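Local coordinates for cytochrome c-552/4 domain-containing protein (Ignicoccus hospitalis KIN4/I, PDB 4QO5), which is a membrane-associated octaheme cytochrome c that binds calcium and probably passes electrons between its bound hemes, at residues Ser25-Val30 and Ile94-Phe99; Glu428-Ala433 and Arg496-Leu501; Leu435-Leu440 and Glu506-Leu511. All blocks are in the same frame, centred on the assembly; numbering follows the deposited sequence.

Contact 1 of 3, residues Ser25-Val30 and Ile94-Phe99. With HEC (heme c), chain B.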
loop_
_atom_site.group_PDB
_atom_site.type_symbol
_atom_site.label_atom_id
_atom_site.label_comp_id
_atom_site.label_asym_id
_atom_site.label_seq_id
_atom_site.Cartn_x
_atom_site.Cartn_y
_atom_site.Cartn_z
ATOM N N SER A 25 3.740 -41.340 1.323
ATOM C CA SER A 25 4.911 -41.947 1.948
ATOM C C SER A 25 6.181 -41.387 1.334
ATOM O O SER A 25 7.229 -41.326 1.983
ATOM C CB SER A 25 4.871 -43.473 1.856
ATOM O OG SER A 25 5.038 -43.902 0.518
ATOM N N CYS A 26 6.086 -40.947 0.085
ATOM C CA CYS A 26 7.240 -40.337 -0.547
ATOM C C CYS A 26 7.246 -38.814 -0.480
ATOM O O CYS A 26 8.272 -38.198 -0.170
ATOM C CB CYS A 26 7.371 -40.768 -1.989
ATOM S SG CYS A 26 8.978 -40.271 -2.580
ATOM N N HIS A 27 6.099 -38.215 -0.777
ATOM C CA HIS A 27 6.006 -36.769 -0.855
ATOM C C HIS A 27 6.179 -36.069 0.481
ATOM O O HIS A 27 6.509 -34.886 0.524
ATOM C CB HIS A 27 4.720 -36.340 -1.563
ATOM C CG HIS A 27 4.908 -36.190 -3.033
ATOM N ND1 HIS A 27 5.371 -35.026 -3.602
ATOM C CD2 HIS A 27 4.796 -37.086 -4.041
ATOM C CE1 HIS A 27 5.496 -35.192 -4.902
ATOM N NE2 HIS A 27 5.151 -36.430 -5.192
ATOM N N ILE A 28 5.992 -36.803 1.570
ATOM C CA ILE A 28 6.199 -36.217 2.892
ATOM C C ILE A 28 7.673 -35.811 3.060
ATOM O O ILE A 28 7.992 -34.839 3.750
ATOM C CB ILE A 28 5.733 -37.180 4.009
ATOM C CG1 ILE A 28 5.589 -36.443 5.342
ATOM C CG2 ILE A 28 6.666 -38.383 4.138
ATOM C CD1 ILE A 28 4.956 -37.311 6.423
ATOM N N SER A 29 8.572 -36.526 2.394
ATOM C CA SER A 29 9.988 -36.167 2.475
ATOM C C SER A 29 10.462 -35.308 1.295
ATOM O O SER A 29 11.354 -34.483 1.457
ATOM C CB SER A 29 10.868 -37.412 2.643
ATOM O OG SER A 29 10.899 -38.190 1.466
ATOM N N VAL A 30 9.881 -35.482 0.111
ATOM C CA VAL A 30 10.397 -34.747 -1.049
ATOM C C VAL A 30 9.758 -33.376 -1.239
ATOM O O VAL A 30 10.409 -32.445 -1.711
ATOM C CB VAL A 30 10.392 -35.573 -2.377
ATOM C CG1 VAL A 30 11.217 -36.839 -2.208
ATOM C CG2 VAL A 30 9.006 -35.906 -2.810
ATOM N N ILE A 94 1.276 -38.408 -17.264
ATOM C CA ILE A 94 2.542 -39.121 -17.397
ATOM C C ILE A 94 2.590 -40.304 -16.447
ATOM O O ILE A 94 1.901 -40.324 -15.433
ATOM C CB ILE A 94 3.742 -38.218 -17.075
ATOM C CG1 ILE A 94 3.584 -37.605 -15.681
ATOM C CG2 ILE A 94 3.883 -37.138 -18.135
ATOM C CD1 ILE A 94 4.844 -36.927 -15.167
ATOM N N ASP A 95 3.400 -41.305 -16.777
ATOM C CA ASP A 95 3.655 -42.357 -15.811
ATOM C C ASP A 95 4.504 -41.785 -14.674
ATOM O O ASP A 95 5.418 -40.989 -14.899
ATOM C CB ASP A 95 4.353 -43.554 -16.445
ATOM C CG ASP A 95 4.276 -44.786 -15.568
ATOM O OD1 ASP A 95 3.214 -45.450 -15.576
ATOM O OD2 ASP A 95 5.264 -45.077 -14.856
ATOM N N HIS A 96 4.190 -42.194 -13.452
ATOM C CA HIS A 96 4.815 -41.620 -12.274
ATOM C C HIS A 96 4.761 -42.661 -11.178
ATOM O O HIS A 96 3.734 -42.819 -10.526
ATOM C CB HIS A 96 4.044 -40.376 -11.847
ATOM C CG HIS A 96 4.734 -39.565 -10.800
ATOM N ND1 HIS A 96 5.926 -38.909 -11.033
ATOM C CD2 HIS A 96 4.397 -39.296 -9.520
ATOM C CE1 HIS A 96 6.300 -38.277 -9.936
ATOM N NE2 HIS A 96 5.390 -38.498 -9.005
ATOM N N PHE A 97 5.864 -43.382 -11.010
ATOM C CA PHE A 97 5.977 -44.444 -10.014
ATOM C C PHE A 97 4.815 -45.442 -10.012
ATOM O O PHE A 97 4.329 -45.856 -8.957
ATOM C CB PHE A 97 6.221 -43.820 -8.644
ATOM C CG PHE A 97 7.450 -42.967 -8.618
ATOM C CD1 PHE A 97 8.709 -43.556 -8.681
ATOM C CD2 PHE A 97 7.358 -41.586 -8.609
ATOM C CE1 PHE A 97 9.856 -42.780 -8.681
ATOM C CE2 PHE A 97 8.504 -40.795 -8.611
ATOM C CZ PHE A 97 9.756 -41.398 -8.644
ATOM N N GLY A 98 4.380 -45.817 -11.209
ATOM C CA GLY A 98 3.349 -46.827 -11.375
ATOM C C GLY A 98 1.945 -46.269 -11.541
ATOM O O GLY A 98 1.008 -47.011 -11.823
ATOM N N PHE A 99 1.802 -44.961 -11.364
ATOM C CA PHE A 99 0.510 -44.300 -11.478
ATOM C C PHE A 99 0.456 -43.429 -12.727
ATOM O O PHE A 99 1.488 -42.988 -13.228
ATOM C CB PHE A 99 0.273 -43.429 -10.249
ATOM C CG PHE A 99 0.422 -44.167 -8.952
ATOM C CD1 PHE A 99 1.591 -44.065 -8.212
ATOM C CD2 PHE A 99 -0.608 -44.947 -8.467
ATOM C CE1 PHE A 99 1.724 -44.741 -7.011
ATOM C CE2 PHE A 99 -0.482 -45.622 -7.273
ATOM C CZ PHE A 99 0.687 -45.521 -6.544
HETATM FE FE HEC B . 5.200 -37.560 -7.044
HETATM C CHA HEC B . 6.642 -34.966 -8.758
HETATM C CHB HEC B . 2.139 -36.203 -7.460
HETATM C CHC HEC B . 3.824 -40.508 -6.122
HETATM C CHD HEC B . 8.226 -38.582 -5.874
HETATM N NA HEC B . 4.529 -35.864 -7.918
HETATM C C1A HEC B . 5.261 -35.007 -8.705
HETATM C C2A HEC B . 4.336 -34.153 -9.416
HETATM C C3A HEC B . 3.092 -34.496 -9.066
HETATM C C4A HEC B . 3.186 -35.575 -8.102
HETATM C CMA HEC B . 1.764 -33.862 -9.555
HETATM C CAA HEC B . 4.734 -33.059 -10.434
HETATM C CBA HEC B . 5.141 -33.806 -11.701
HETATM C CGA HEC B . 5.363 -32.886 -12.873
HETATM O O1A HEC B . 5.429 -31.639 -12.698
HETATM O O2A HEC B . 5.456 -33.415 -14.009
HETATM N NB HEC B . 3.343 -38.186 -6.763
HETATM C C1B HEC B . 2.186 -37.514 -7.106
HETATM C C2B HEC B . 1.078 -38.414 -7.052
HETATM C C3B HEC B . 1.588 -39.618 -6.734
HETATM C C4B HEC B . 2.994 -39.483 -6.504
HETATM C CMB HEC B . -0.367 -37.969 -7.405
HETATM C CAB HEC B . 0.970 -41.019 -6.581
HETATM C CBB HEC B . -0.248 -41.288 -7.490
HETATM N NC HEC B . 5.883 -39.219 -6.113
HETATM C C1C HEC B . 5.178 -40.380 -5.928
HETATM C C2C HEC B . 6.039 -41.358 -5.292
HETATM C C3C HEC B . 7.301 -40.912 -5.460
HETATM C C4C HEC B . 7.203 -39.503 -5.823
HETATM C CMC HEC B . 5.574 -42.826 -5.238
HETATM C CAC HEC B . 8.658 -41.604 -5.108
HETATM C CBC HEC B . 8.858 -43.110 -5.360
HETATM N ND HEC B . 7.127 -36.877 -7.278
HETATM C C1D HEC B . 8.230 -37.441 -6.641
HETATM C C2D HEC B . 9.389 -36.631 -6.912
HETATM C C3D HEC B . 8.903 -35.506 -7.823
HETATM C C4D HEC B . 7.485 -35.735 -7.995
HETATM C CMD HEC B . 10.830 -36.870 -6.401
HETATM C CAD HEC B . 9.734 -34.347 -8.406
HETATM C CBD HEC B . 10.180 -33.442 -7.264
HETATM C CGD HEC B . 11.008 -32.300 -7.795
HETATM O O1D HEC B . 11.661 -31.610 -6.970
HETATM O O2D HEC B . 11.023 -32.069 -9.033
#

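Contact 2 of 3, residues Glu428-Ala433 and Arg496-Leu501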
loop_
_atom_site.group_PDB
_atom_site.type_symbol
_atom_site.label_atom_id
_atom_site.label_comp_id
_atom_site.label_asym_id
_atom_site.label_seq_id
_atom_site.Cartn_x
_atom_site.Cartn_y
_atom_site.Cartn_z
ATOM N N GLU A 428 -22.157 8.785 -14.171
ATOM C CA GLU A 428 -22.499 9.856 -15.101
ATOM C C GLU A 428 -21.363 10.865 -15.253
ATOM O O GLU A 428 -21.012 11.259 -16.365
ATOM C CB GLU A 428 -23.760 10.593 -14.633
ATOM C CG GLU A 428 -23.984 11.896 -15.393
ATOM C CD GLU A 428 -24.799 12.911 -14.611
ATOM O OE1 GLU A 428 -25.917 12.562 -14.174
ATOM O OE2 GLU A 428 -24.316 14.054 -14.429
ATOM N N GLU A 429 -20.811 11.311 -14.131
ATOM C CA GLU A 429 -19.759 12.328 -14.169
ATOM C C GLU A 429 -18.445 11.795 -14.741
ATOM O O GLU A 429 -17.817 12.446 -15.578
ATOM C CB GLU A 429 -19.579 12.975 -12.794
ATOM C CG GLU A 429 -20.810 13.810 -12.444
ATOM C CD GLU A 429 -20.809 14.369 -11.038
ATOM O OE1 GLU A 429 -19.855 14.093 -10.277
ATOM O OE2 GLU A 429 -21.782 15.085 -10.699
ATOM N N THR A 430 -18.036 10.606 -14.329
ATOM C CA THR A 430 -16.795 10.059 -14.880
ATOM C C THR A 430 -16.929 9.772 -16.367
ATOM O O THR A 430 -15.974 9.973 -17.127
ATOM C CB THR A 430 -16.303 8.795 -14.147
ATOM O OG1 THR A 430 -17.353 7.823 -14.110
ATOM C CG2 THR A 430 -15.857 9.152 -12.724
ATOM N N ASN A 431 -18.112 9.320 -16.793
ATOM C CA ASN A 431 -18.315 9.086 -18.207
ATOM C C ASN A 431 -18.192 10.393 -19.002
ATOM O O ASN A 431 -17.664 10.389 -20.111
ATOM C CB ASN A 431 -19.663 8.379 -18.478
ATOM C CG ASN A 431 -19.584 6.864 -18.298
ATOM O OD1 ASN A 431 -18.514 6.303 -18.039
ATOM N ND2 ASN A 431 -20.718 6.192 -18.475
ATOM N N LYS A 432 -18.669 11.511 -18.443
ATOM C CA LYS A 432 -18.546 12.790 -19.153
ATOM C C LYS A 432 -17.082 13.241 -19.214
ATOM O O LYS A 432 -16.643 13.822 -20.207
ATOM C CB LYS A 432 -19.404 13.887 -18.495
ATOM C CG LYS A 432 -20.910 13.735 -18.708
ATOM C CD LYS A 432 -21.287 14.002 -20.158
ATOM C CE LYS A 432 -22.802 14.108 -20.334
ATOM N NZ LYS A 432 -23.508 12.913 -19.791
ATOM N N ALA A 433 -16.335 12.999 -18.142
ATOM C CA ALA A 433 -14.912 13.357 -18.129
ATOM C C ALA A 433 -14.154 12.541 -19.179
ATOM O O ALA A 433 -13.269 13.054 -19.860
ATOM C CB ALA A 433 -14.302 13.143 -16.739
ATOM N N ARG A 496 -5.745 8.560 -6.972
ATOM C CA ARG A 496 -6.039 8.018 -8.303
ATOM C C ARG A 496 -7.426 8.476 -8.761
ATOM O O ARG A 496 -8.001 7.905 -9.662
ATOM C CB ARG A 496 -5.978 6.486 -8.269
ATOM C CG ARG A 496 -5.548 5.828 -9.587
ATOM C CD ARG A 496 -4.061 6.085 -9.871
ATOM N NE ARG A 496 -3.187 5.349 -8.963
ATOM C CZ ARG A 496 -1.872 5.533 -8.892
ATOM N NH1 ARG A 496 -1.290 6.428 -9.677
ATOM N NH2 ARG A 496 -1.140 4.826 -8.045
ATOM N N GLY A 497 -7.949 9.525 -8.142
ATOM C CA GLY A 497 -9.347 9.892 -8.347
ATOM C C GLY A 497 -9.573 11.232 -9.010
ATOM O O GLY A 497 -8.908 11.549 -9.994
ATOM N N TRP A 498 -10.526 12.016 -8.488
ATOM C CA TRP A 498 -10.939 13.251 -9.154
ATOM C C TRP A 498 -9.796 14.208 -9.440
ATOM O O TRP A 498 -9.748 14.822 -10.508
ATOM C CB TRP A 498 -12.062 13.978 -8.383
ATOM C CG TRP A 498 -13.408 13.439 -8.753
ATOM C CD1 TRP A 498 -14.256 12.718 -7.959
ATOM C CD2 TRP A 498 -14.038 13.533 -10.032
ATOM N NE1 TRP A 498 -15.387 12.377 -8.663
ATOM C CE2 TRP A 498 -15.269 12.857 -9.943
ATOM C CE3 TRP A 498 -13.676 14.118 -11.251
ATOM C CZ2 TRP A 498 -16.146 12.744 -11.027
ATOM C CZ3 TRP A 498 -14.555 14.010 -12.328
ATOM C CH2 TRP A 498 -15.771 13.332 -12.205
ATOM N N TYR A 499 -8.881 14.350 -8.487
ATOM C CA TYR A 499 -7.769 15.260 -8.676
ATOM C C TYR A 499 -6.933 14.806 -9.872
ATOM O O TYR A 499 -6.543 15.617 -10.717
ATOM C CB TYR A 499 -6.904 15.380 -7.407
ATOM C CG TYR A 499 -5.630 16.129 -7.699
ATOM C CD1 TYR A 499 -5.584 17.521 -7.645
ATOM C CD2 TYR A 499 -4.482 15.444 -8.076
ATOM C CE1 TYR A 499 -4.420 18.199 -7.956
ATOM C CE2 TYR A 499 -3.332 16.106 -8.391
ATOM C CZ TYR A 499 -3.296 17.477 -8.326
ATOM O OH TYR A 499 -2.118 18.107 -8.645
ATOM N N GLN A 500 -6.668 13.506 -9.948
ATOM C CA GLN A 500 -5.839 12.983 -11.034
ATOM C C GLN A 500 -6.546 13.111 -12.373
ATOM O O GLN A 500 -5.916 13.419 -13.394
ATOM C CB GLN A 500 -5.437 11.530 -10.773
ATOM C CG GLN A 500 -4.582 11.355 -9.524
ATOM C CD GLN A 500 -3.186 11.947 -9.676
ATOM O OE1 GLN A 500 -2.715 12.186 -10.789
ATOM N NE2 GLN A 500 -2.534 12.211 -8.554
ATOM N N LEU A 501 -7.859 12.887 -12.365
ATOM C CA LEU A 501 -8.633 12.947 -13.600
ATOM C C LEU A 501 -8.639 14.379 -14.146
ATOM O O LEU A 501 -8.386 14.601 -15.329
ATOM C CB LEU A 501 -10.060 12.446 -13.365
ATOM C CG LEU A 501 -11.043 12.435 -14.537
ATOM C CD1 LEU A 501 -10.393 11.846 -15.771
ATOM C CD2 LEU A 501 -12.291 11.633 -14.168
#

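Contact 3 of 3, residues Leu435-Leu440 and Glu506-Leu511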
loop_
_atom_site.group_PDB
_atom_site.type_symbol
_atom_site.label_atom_id
_atom_site.label_comp_id
_atom_site.label_asym_id
_atom_site.label_seq_id
_atom_site.Cartn_x
_atom_site.Cartn_y
_atom_site.Cartn_z
ATOM N N LEU A 435 -15.483 11.349 -21.929
ATOM C CA LEU A 435 -15.839 11.877 -23.241
ATOM C C LEU A 435 -14.972 13.092 -23.558
ATOM O O LEU A 435 -14.572 13.308 -24.708
ATOM C CB LEU A 435 -17.333 12.243 -23.301
ATOM C CG LEU A 435 -17.816 12.931 -24.580
ATOM C CD1 LEU A 435 -17.533 12.071 -25.812
ATOM C CD2 LEU A 435 -19.319 13.246 -24.477
ATOM N N LYS A 436 -14.685 13.892 -22.534
ATOM C CA LYS A 436 -13.868 15.087 -22.712
ATOM C C LYS A 436 -12.440 14.728 -23.136
ATOM O O LYS A 436 -11.899 15.322 -24.069
ATOM C CB LYS A 436 -13.846 15.926 -21.430
ATOM C CG LYS A 436 -13.168 17.289 -21.601
ATOM C CD LYS A 436 -13.237 18.103 -20.320
ATOM C CE LYS A 436 -12.560 19.453 -20.481
ATOM N NZ LYS A 436 -13.379 20.411 -21.265
ATOM N N THR A 437 -11.821 13.768 -22.455
ATOM C CA THR A 437 -10.462 13.380 -22.825
ATOM C C THR A 437 -10.444 12.712 -24.194
ATOM O O THR A 437 -9.461 12.821 -24.932
ATOM C CB THR A 437 -9.796 12.458 -21.779
ATOM O OG1 THR A 437 -10.551 11.248 -21.646
ATOM C CG2 THR A 437 -9.711 13.152 -20.426
ATOM N N THR A 438 -11.537 12.032 -24.542
ATOM C CA THR A 438 -11.633 11.404 -25.854
ATOM C C THR A 438 -11.650 12.462 -26.967
ATOM O O THR A 438 -11.022 12.288 -28.018
ATOM C CB THR A 438 -12.871 10.482 -25.961
ATOM O OG1 THR A 438 -12.778 9.448 -24.965
ATOM C CG2 THR A 438 -12.953 9.856 -27.341
ATOM N N VAL A 439 -12.356 13.563 -26.732
ATOM C CA VAL A 439 -12.393 14.648 -27.710
ATOM C C VAL A 439 -11.029 15.339 -27.808
ATOM O O VAL A 439 -10.615 15.753 -28.892
ATOM C CB VAL A 439 -13.519 15.670 -27.399
ATOM C CG1 VAL A 439 -13.417 16.893 -28.305
ATOM C CG2 VAL A 439 -14.876 15.005 -27.576
ATOM N N LEU A 440 -10.342 15.481 -26.677
ATOM C CA LEU A 440 -8.976 16.007 -26.691
ATOM C C LEU A 440 -8.057 15.098 -27.520
ATOM O O LEU A 440 -7.198 15.576 -28.258
ATOM C CB LEU A 440 -8.423 16.175 -25.272
ATOM C CG LEU A 440 -9.117 17.247 -24.425
ATOM C CD1 LEU A 440 -8.675 17.182 -22.982
ATOM C CD2 LEU A 440 -8.855 18.632 -25.001
ATOM N N GLU A 506 -6.195 18.530 -17.959
ATOM C CA GLU A 506 -5.356 19.702 -18.147
ATOM C C GLU A 506 -3.986 19.346 -18.709
ATOM O O GLU A 506 -3.407 20.110 -19.468
ATOM C CB GLU A 506 -5.222 20.475 -16.839
ATOM C CG GLU A 506 -6.537 21.059 -16.373
ATOM C CD GLU A 506 -7.160 21.987 -17.402
ATOM O OE1 GLU A 506 -6.403 22.675 -18.128
ATOM O OE2 GLU A 506 -8.408 22.035 -17.485
ATOM N N HIS A 507 -3.474 18.182 -18.345
ATOM C CA HIS A 507 -2.197 17.732 -18.897
ATOM C C HIS A 507 -2.313 17.573 -20.414
ATOM O O HIS A 507 -1.478 18.090 -21.167
ATOM C CB HIS A 507 -1.699 16.488 -18.157
ATOM C CG HIS A 507 -0.334 16.024 -18.566
ATOM N ND1 HIS A 507 0.668 16.906 -18.923
ATOM C CD2 HIS A 507 0.268 14.823 -18.423
ATOM C CE1 HIS A 507 1.783 16.232 -19.140
ATOM N NE2 HIS A 507 1.577 14.972 -18.828
ATOM N N MET A 508 -3.382 16.924 -20.868
ATOM C CA MET A 508 -3.629 16.830 -22.304
ATOM C C MET A 508 -3.777 18.198 -22.972
ATOM O O MET A 508 -3.223 18.431 -24.050
ATOM C CB MET A 508 -4.847 15.950 -22.588
ATOM C CG MET A 508 -4.711 14.538 -22.033
ATOM S SD MET A 508 -6.138 13.534 -22.488
ATOM C CE MET A 508 -5.922 13.402 -24.265
ATOM N N LYS A 509 -4.498 19.112 -22.325
ATOM C CA LYS A 509 -4.680 20.448 -22.879
ATOM C C LYS A 509 -3.361 21.213 -22.999
ATOM O O LYS A 509 -3.130 21.921 -23.980
ATOM C CB LYS A 509 -5.704 21.239 -22.057
ATOM C CG LYS A 509 -7.129 20.781 -22.307
ATOM C CD LYS A 509 -8.094 21.267 -21.233
ATOM C CE LYS A 509 -8.204 22.768 -21.208
ATOM N NZ LYS A 509 -9.320 23.190 -20.303
ATOM N N THR A 510 -2.496 21.066 -22.002
ATOM C CA THR A 510 -1.192 21.719 -22.034
ATOM C C THR A 510 -0.322 21.208 -23.193
ATOM O O THR A 510 0.292 22.002 -23.919
ATOM C CB THR A 510 -0.464 21.576 -20.681
ATOM O OG1 THR A 510 -1.137 22.383 -19.702
ATOM C CG2 THR A 510 0.970 22.039 -20.798
ATOM N N LEU A 511 -0.294 19.892 -23.388
ATOM C CA LEU A 511 0.441 19.311 -24.512
ATOM C C LEU A 511 -0.066 19.833 -25.862
ATOM O O LEU A 511 0.726 20.186 -26.735
ATOM C CB LEU A 511 0.386 17.784 -24.465
ATOM C CG LEU A 511 1.244 17.154 -23.364
ATOM C CD1 LEU A 511 1.002 15.658 -23.278
ATOM C CD2 LEU A 511 2.715 17.450 -23.605
#

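Contact 1 of 3, residues Ser25-Val30 and Ile94-Phe99
His-27 NE2 and His-96 NE2 both bind the iron of a heme c, each at 2.2 Å, from opposite faces of the porphyrin. This is the bis-histidine ligation of multiheme cytochromes c: Cys-26 and His-27 are the last two residues of a CxxCH heme-attachment motif on helix 18-30, whereas His-96 comes from a hairpin (strands 94-96 and 99-101) far along the chain. Across the iron, His-27 NE2 and His-96 NE2 stand 4.3 Å apart, and the N-Fe-N line is almost straight, at about 173°. The two imidazole planes are rotated about 40° against each other. CD2 and CE1 of His-27 sit near heme NC and NA, those of His-96 near NB and ND. A CG anti to the backbone N (chi1 -170°) swings the His-96 ring out of strand 94-96 to the iron, while His-27 ND1, turned from the metal, is hydrogen-bonded to Thr-31 OG1, which helps to set the rotation of the ring. Cys-26 SG is covalently joined to heme CAC, although the modelled bond is stretched.

The hairpin is closed by a type I' turn from His-96 to Phe-99, with His-96 N bonded to Phe-99 O at 2.8 Å. Phe-97 packs on the pyrrole edge and on the CAC/CBC arm, its CD2 3.2 Å from heme C3C, and one face of Phe-99 lies on CBB of the other arm, with Phe-99 CG 3.3 Å from heme CBB. Phe-97 CD2 also rests over the centre of the His-96 ring. Thr-413 of the second subunit is hydrogen-bonded to the same heme, placing it near the subunit interface. Back on the helix, Cys-26 O is gripped by three donors from the next turn: Ser-29 N, Val-30 N and, at 3.1 Å, Ser-29 OG.

Contact 2 of 3, residues Glu428-Ala433 and Arg496-Leu501
Trp-498 lays the CZ2-CH2 side of its six-membered ring against Glu-429 and Thr-430. Glu-429 CB abuts the indole edge, close to the level of the ring, 3.9 Å from Trp-498 CZ2, while Thr-430 CG2 approaches that same CZ2 obliquely at 4.0 Å. Beyond CB the Glu-429 chain crosses the indole at about a right angle, its carboxylate turned 68° from the ring plane. One turn further on, Ala-433 CB touches Leu-501 CD2 at 3.6 Å; with CG anti to the backbone N (chi1 180°), Leu-501 extends its CD2 toward Ala-433. These contacts join helix 413-447 to the start of helix 498-520, two of the three long helices that pack together in the C-terminal part of the chain, and Ile-480 of the third, helix 464-485, packs on both Thr-430 and Trp-498. Gln-426 positions the first shell: its OE1 accepts from Trp-498 NE1, its NE2 donates to Glu-429 OE1, and its backbone O bonds Thr-430 OG1, which also meets Arg-481. The other carboxylate oxygen, Glu-429 OE2, is hydrogen-bonded to Thr-161 of the third subunit. Gly-497 occupies the N-cap position, and its O receives Leu-501 N at 2.9 Å.

Contact 3 of 3, residues Leu435-Leu440 and Glu506-Leu511
Segments 435-440 and 506-511 are helical throughout and run in nearly the same direction, their axes 10.2 Å apart at closest approach and inclined by 15°. The backbones come nearest at Leu-440 and Met-508, whose CA atoms are 7.0 Å apart. Met-508 carries much of the contact at this point. Its chain runs straight to SD and then bends (chi3 67°), which turns the methyl CE in beside the other helix, 3.9 Å from Leu-440 CB and 3.6 Å from the backbone O of Thr-437. The sulfur itself lies 3.9 Å from Thr-437 CB, the two side chains crossing at about a right angle. On the neighbouring flank the branched end of Leu-440 lies against the aliphatic part of Lys-509, with CD2 3.9 Å from Lys-509 CG. The Lys-509 chain, bent at chi3, turns back along its own helix, and NZ forms a salt bridge at 3.2 Å with Glu-506 OE2, met on the syn side of the carboxylate. Lys-436 NZ instead bonds the backbone O of Thr-150 in the third subunit. This is a packed seam between helices 413-447 and 498-520, parallel at these segments. Helix 464-485 lies against both, bonding Thr-437 OG1 through Ser-472, resting Ile-465 on Met-508, and bonding His-507 through Tyr-464, while Tyr-464 of the third subunit stacks on the His-507 ring.

In the fold
From the N terminus, contact 1 closes a loop of 63 residues, bringing strand 94-96 back to helix 18-30 through a shared heme. It is complete before the others begin and lies on the opposite side of the chain's centre, about 56 Å from contact 2 and 61 Å from contact 3, centre to centre. Contacts 2 and 3 close loops of 62 and 65 residues, both containing helix 464-485, and cross along the sequence: helix 413-447 supplies 428-433 then 435-440; the start of helix 498-520, with the two residues before it, supplies 496-501, and the helix then supplies 506-511. Their centres are 12 Å apart, and they form successive parts of one seam that also meets the third subunit.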